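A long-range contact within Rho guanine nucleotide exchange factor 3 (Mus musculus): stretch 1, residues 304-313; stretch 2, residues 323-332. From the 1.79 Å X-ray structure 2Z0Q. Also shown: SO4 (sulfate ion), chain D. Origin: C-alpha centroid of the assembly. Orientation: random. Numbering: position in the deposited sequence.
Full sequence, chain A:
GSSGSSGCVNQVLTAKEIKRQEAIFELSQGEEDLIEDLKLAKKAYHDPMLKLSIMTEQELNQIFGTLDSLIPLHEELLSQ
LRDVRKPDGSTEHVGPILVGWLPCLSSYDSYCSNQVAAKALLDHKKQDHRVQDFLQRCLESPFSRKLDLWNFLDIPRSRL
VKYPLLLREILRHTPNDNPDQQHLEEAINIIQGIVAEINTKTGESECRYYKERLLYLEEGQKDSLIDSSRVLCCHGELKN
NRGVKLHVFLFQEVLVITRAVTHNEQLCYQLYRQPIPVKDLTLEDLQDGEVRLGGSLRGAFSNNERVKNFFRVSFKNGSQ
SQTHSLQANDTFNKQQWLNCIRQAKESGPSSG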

# COMPACT_ATOMS: atom_id res chain seq x y z
N ASN A 304 28.82 -2.81 8.54
CA ASN A 304 28.25 -3.73 7.56
C ASN A 304 26.90 -3.26 7.08
O ASN A 304 26.56 -3.40 5.89
CB ASN A 304 28.14 -5.14 8.16
CG ASN A 304 29.38 -5.99 7.86
OD1 ASN A 304 30.52 -5.55 8.05
ND2 ASN A 304 29.15 -7.21 7.37
N GLU A 305 26.11 -2.69 7.99
CA GLU A 305 24.80 -2.19 7.59
C GLU A 305 24.99 -1.01 6.64
O GLU A 305 24.25 -0.87 5.69
CB GLU A 305 23.98 -1.75 8.82
CG GLU A 305 23.64 -2.88 9.80
CD GLU A 305 23.10 -2.36 11.14
OE1 GLU A 305 22.08 -1.63 11.13
OE2 GLU A 305 23.68 -2.68 12.21
N ARG A 306 26.00 -0.17 6.89
CA ARG A 306 26.23 1.01 6.03
C ARG A 306 26.60 0.72 4.57
O ARG A 306 26.39 1.57 3.72
CB ARG A 306 27.33 1.90 6.61
CG ARG A 306 26.94 2.62 7.88
CD ARG A 306 28.08 3.44 8.41
NE ARG A 306 27.79 3.94 9.74
CZ ARG A 306 26.85 4.86 10.01
NH1 ARG A 306 26.14 5.38 9.02
NH2 ARG A 306 26.62 5.24 11.27
N VAL A 307 27.18 -0.45 4.29
CA VAL A 307 27.58 -0.76 2.92
C VAL A 307 26.82 -1.90 2.26
O VAL A 307 27.26 -2.43 1.24
CB VAL A 307 29.09 -1.06 2.84
CG1 VAL A 307 29.85 0.15 3.33
CG2 VAL A 307 29.44 -2.29 3.72
N LYS A 308 25.67 -2.29 2.80
CA LYS A 308 24.94 -3.38 2.16
C LYS A 308 23.68 -2.90 1.42
O LYS A 308 23.23 -1.78 1.63
CB LYS A 308 24.57 -4.46 3.19
CG LYS A 308 23.41 -4.11 4.08
CD LYS A 308 23.12 -5.26 5.08
CE LYS A 308 24.39 -5.68 5.82
NZ LYS A 308 24.11 -6.46 7.08
N ASN A 309 23.16 -3.74 0.55
CA ASN A 309 21.93 -3.49 -0.19
C ASN A 309 21.97 -2.27 -1.13
O ASN A 309 21.00 -1.56 -1.24
CB ASN A 309 20.76 -3.35 0.78
CG ASN A 309 20.53 -4.64 1.58
OD1 ASN A 309 20.07 -4.63 2.71
ND2 ASN A 309 20.88 -5.74 0.97
N PHE A 310 23.09 -2.08 -1.83
CA PHE A 310 23.23 -0.97 -2.76
C PHE A 310 23.12 -1.40 -4.22
O PHE A 310 23.34 -2.56 -4.57
CB PHE A 310 24.63 -0.31 -2.62
CG PHE A 310 24.70 0.80 -1.63
CD1 PHE A 310 25.00 0.55 -0.28
CD2 PHE A 310 24.51 2.12 -2.04
CE1 PHE A 310 25.11 1.61 0.63
CE2 PHE A 310 24.62 3.16 -1.16
CZ PHE A 310 24.92 2.92 0.20
N PHE A 311 22.74 -0.46 -5.08
CA PHE A 311 22.76 -0.71 -6.53
C PHE A 311 23.11 0.62 -7.16
O PHE A 311 23.01 1.66 -6.51
CB PHE A 311 21.45 -1.32 -7.07
CG PHE A 311 20.23 -0.45 -6.87
CD1 PHE A 311 19.82 0.42 -7.84
CD2 PHE A 311 19.49 -0.55 -5.69
CE1 PHE A 311 18.65 1.20 -7.67
CE2 PHE A 311 18.33 0.21 -5.51
CZ PHE A 311 17.91 1.07 -6.48
N ARG A 312 23.57 0.58 -8.40
CA ARG A 312 23.98 1.79 -9.09
C ARG A 312 23.11 2.09 -10.31
O ARG A 312 22.76 1.22 -11.08
CB ARG A 312 25.45 1.66 -9.54
CG ARG A 312 26.06 2.97 -10.12
CD ARG A 312 27.52 2.81 -10.61
NE ARG A 312 28.42 1.86 -9.90
CZ ARG A 312 29.15 2.14 -8.83
NH1 ARG A 312 29.14 3.33 -8.25
NH2 ARG A 312 30.01 1.27 -8.40
N VAL A 313 22.77 3.34 -10.45
CA VAL A 313 22.04 3.78 -11.61
C VAL A 313 22.88 4.89 -12.24
O VAL A 313 23.29 5.81 -11.55
CB VAL A 313 20.66 4.36 -11.25
CG1 VAL A 313 20.09 4.98 -12.45
CG2 VAL A 313 19.70 3.25 -10.73
S SO4 D . 25.99 13.26 -10.33
O1 SO4 D . 26.29 14.51 -11.13
O2 SO4 D . 26.27 13.56 -8.89
O3 SO4 D . 24.55 12.94 -10.46
O4 SO4 D . 26.81 12.10 -10.80
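Stretch 2 323-332: THSLQANDTF

Two neighbouring antiparallel strands illustrate how backbone pairing fixes register while a side chain ties in the segment before the strand. Residues 323-327 form an extended strand that runs against strand 310-313, their N-to-C directions 154° apart and their axes approaching to 4.6 Å. A weakly bonded helix about 304-306 and a loop lead into strand 310-313. Beyond Gln327 the chain leaves the sheet through Ala328 to Asp330 and enters a helix at Thr331, with Asp330 at its N-cap position.

The register alternates as antiparallel pairing requires. In the hydrogen-bonded pairs, Phe311 N donates to Leu326 O (2.9 Å) and Leu326 N to Phe311 O (2.8 Å), then Val313 N to His324 O (2.9 Å) and His324 N to Val313 O (2.8 Å). The non-hydrogen-bonded pairs alternate with these, Arg312-Ser325 between them and Phe310-Gln327 before the first, and here the CA atoms come closer: CA to CA is 4.2 Å for Phe310 and Gln327 and 4.5 Å for Arg312 and Ser325, against 5.5 Å for Phe311 and Leu326 and 5.3 Å for Val313 and His324. Ala328 N extends the ladder past the strand by bonding Asn309 O at 2.9 Å.

Side chains follow the same alternation. On the face bearing Phe310, Arg312, Ser325 and Gln327, the Gln327 CB lies over the Phe310 ring, 3.5 Å from its centroid, in a CH-pi contact. The extended Gln327 side chain (chi1 and chi2 both t) reaches the segment before the strand, where NE2 donates to Lys308 O at 2.8 Å and, weakly, to Glu305 O at 3.0 Å. One amide thus ties the preceding segment to the sheet. Farther along, a water joins Arg312 NH1 (2.8 Å), Thr323 OG1 (2.9 Å) and Ser325 OG (2.9 Å). The other face carries Phe311, Val313, His324 and Leu326; Leu326 CB sits over the Phe311 ring, and Phe311 CE1 meets Leu326 CD1 at 4.2 Å. Just past the strand, a water donates to both Asn309 OD1 and Ala328 O, each at 2.9 Å.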

# COMPACT_ATOMS: atom_id res chain seq x y z
N THR A 323 25.62 9.62 -11.96
CA THR A 323 25.75 8.28 -11.44
C THR A 323 25.27 8.34 -9.98
O THR A 323 25.59 9.26 -9.26
CB THR A 323 27.19 7.71 -11.55
OG1 THR A 323 27.14 6.31 -11.23
CG2 THR A 323 28.20 8.45 -10.64
N HIS A 324 24.50 7.33 -9.56
CA HIS A 324 23.97 7.29 -8.19
C HIS A 324 24.14 5.89 -7.61
O HIS A 324 23.80 4.91 -8.27
CB HIS A 324 22.48 7.60 -8.22
CG HIS A 324 22.17 8.93 -8.81
ND1 HIS A 324 22.26 10.10 -8.09
CD2 HIS A 324 21.82 9.27 -10.07
CE1 HIS A 324 21.98 11.12 -8.89
NE2 HIS A 324 21.71 10.64 -10.10
N SER A 325 24.67 5.80 -6.39
CA SER A 325 24.81 4.52 -5.67
C SER A 325 23.73 4.67 -4.61
O SER A 325 23.84 5.52 -3.76
CB SER A 325 26.20 4.42 -5.04
OG SER A 325 27.14 4.25 -6.08
N LEU A 326 22.70 3.82 -4.70
CA LEU A 326 21.51 3.95 -3.86
C LEU A 326 21.34 2.72 -2.97
O LEU A 326 21.53 1.61 -3.45
CB LEU A 326 20.29 4.09 -4.80
CG LEU A 326 20.31 5.28 -5.77
CD1 LEU A 326 19.08 5.23 -6.69
CD2 LEU A 326 20.28 6.59 -4.95
N GLN A 327 20.94 2.93 -1.72
CA GLN A 327 20.79 1.84 -0.75
C GLN A 327 19.34 1.60 -0.40
O GLN A 327 18.64 2.53 0.01
CB GLN A 327 21.55 2.16 0.55
CG GLN A 327 21.44 1.03 1.59
CD GLN A 327 22.15 1.37 2.88
OE1 GLN A 327 21.88 2.42 3.47
NE2 GLN A 327 23.04 0.49 3.34
N ALA A 328 18.89 0.36 -0.60
CA ALA A 328 17.51 -0.03 -0.30
C ALA A 328 17.39 -0.32 1.18
O ALA A 328 18.37 -0.42 1.91
CB ALA A 328 17.09 -1.25 -1.13
N ASN A 329 16.14 -0.48 1.63
CA ASN A 329 15.84 -0.68 3.02
C ASN A 329 16.27 -2.03 3.60
O ASN A 329 16.61 -2.12 4.78
CB ASN A 329 14.33 -0.42 3.21
CG ASN A 329 13.90 0.93 2.60
OD1 ASN A 329 12.89 1.01 1.90
ND2 ASN A 329 14.67 2.00 2.88
N ASP A 330 16.29 -3.07 2.76
CA ASP A 330 16.70 -4.41 3.16
C ASP A 330 16.92 -5.23 1.88
O ASP A 330 16.73 -4.73 0.77
CB ASP A 330 15.60 -5.10 4.00
CG ASP A 330 14.24 -4.97 3.37
OD1 ASP A 330 14.12 -5.23 2.17
OD2 ASP A 330 13.27 -4.61 4.07
N THR A 331 17.31 -6.49 2.04
CA THR A 331 17.56 -7.34 0.88
C THR A 331 16.35 -7.46 -0.03
O THR A 331 16.46 -7.40 -1.23
CB THR A 331 18.02 -8.76 1.29
OG1 THR A 331 19.15 -8.65 2.16
CG2 THR A 331 18.42 -9.54 0.08
N PHE A 332 15.17 -7.62 0.55
CA PHE A 332 13.96 -7.74 -0.25
C PHE A 332 13.64 -6.48 -1.05
O PHE A 332 13.31 -6.55 -2.24
CB PHE A 332 12.78 -8.10 0.68
CG PHE A 332 11.45 -8.11 0.01
CD1 PHE A 332 11.16 -9.04 -0.98
CD2 PHE A 332 10.48 -7.18 0.35
CE1 PHE A 332 9.93 -9.06 -1.63
CE2 PHE A 332 9.26 -7.17 -0.27
CZ PHE A 332 8.97 -8.12 -1.27
O HOH W 1 24.91 3.83 4.14
O HOH W 2 22.49 -7.78 2.05
O HOH W 3 19.64 -2.03 3.89
O HOH W 4 19.75 -6.92 4.73
O HOH W 5 27.71 5.69 -8.50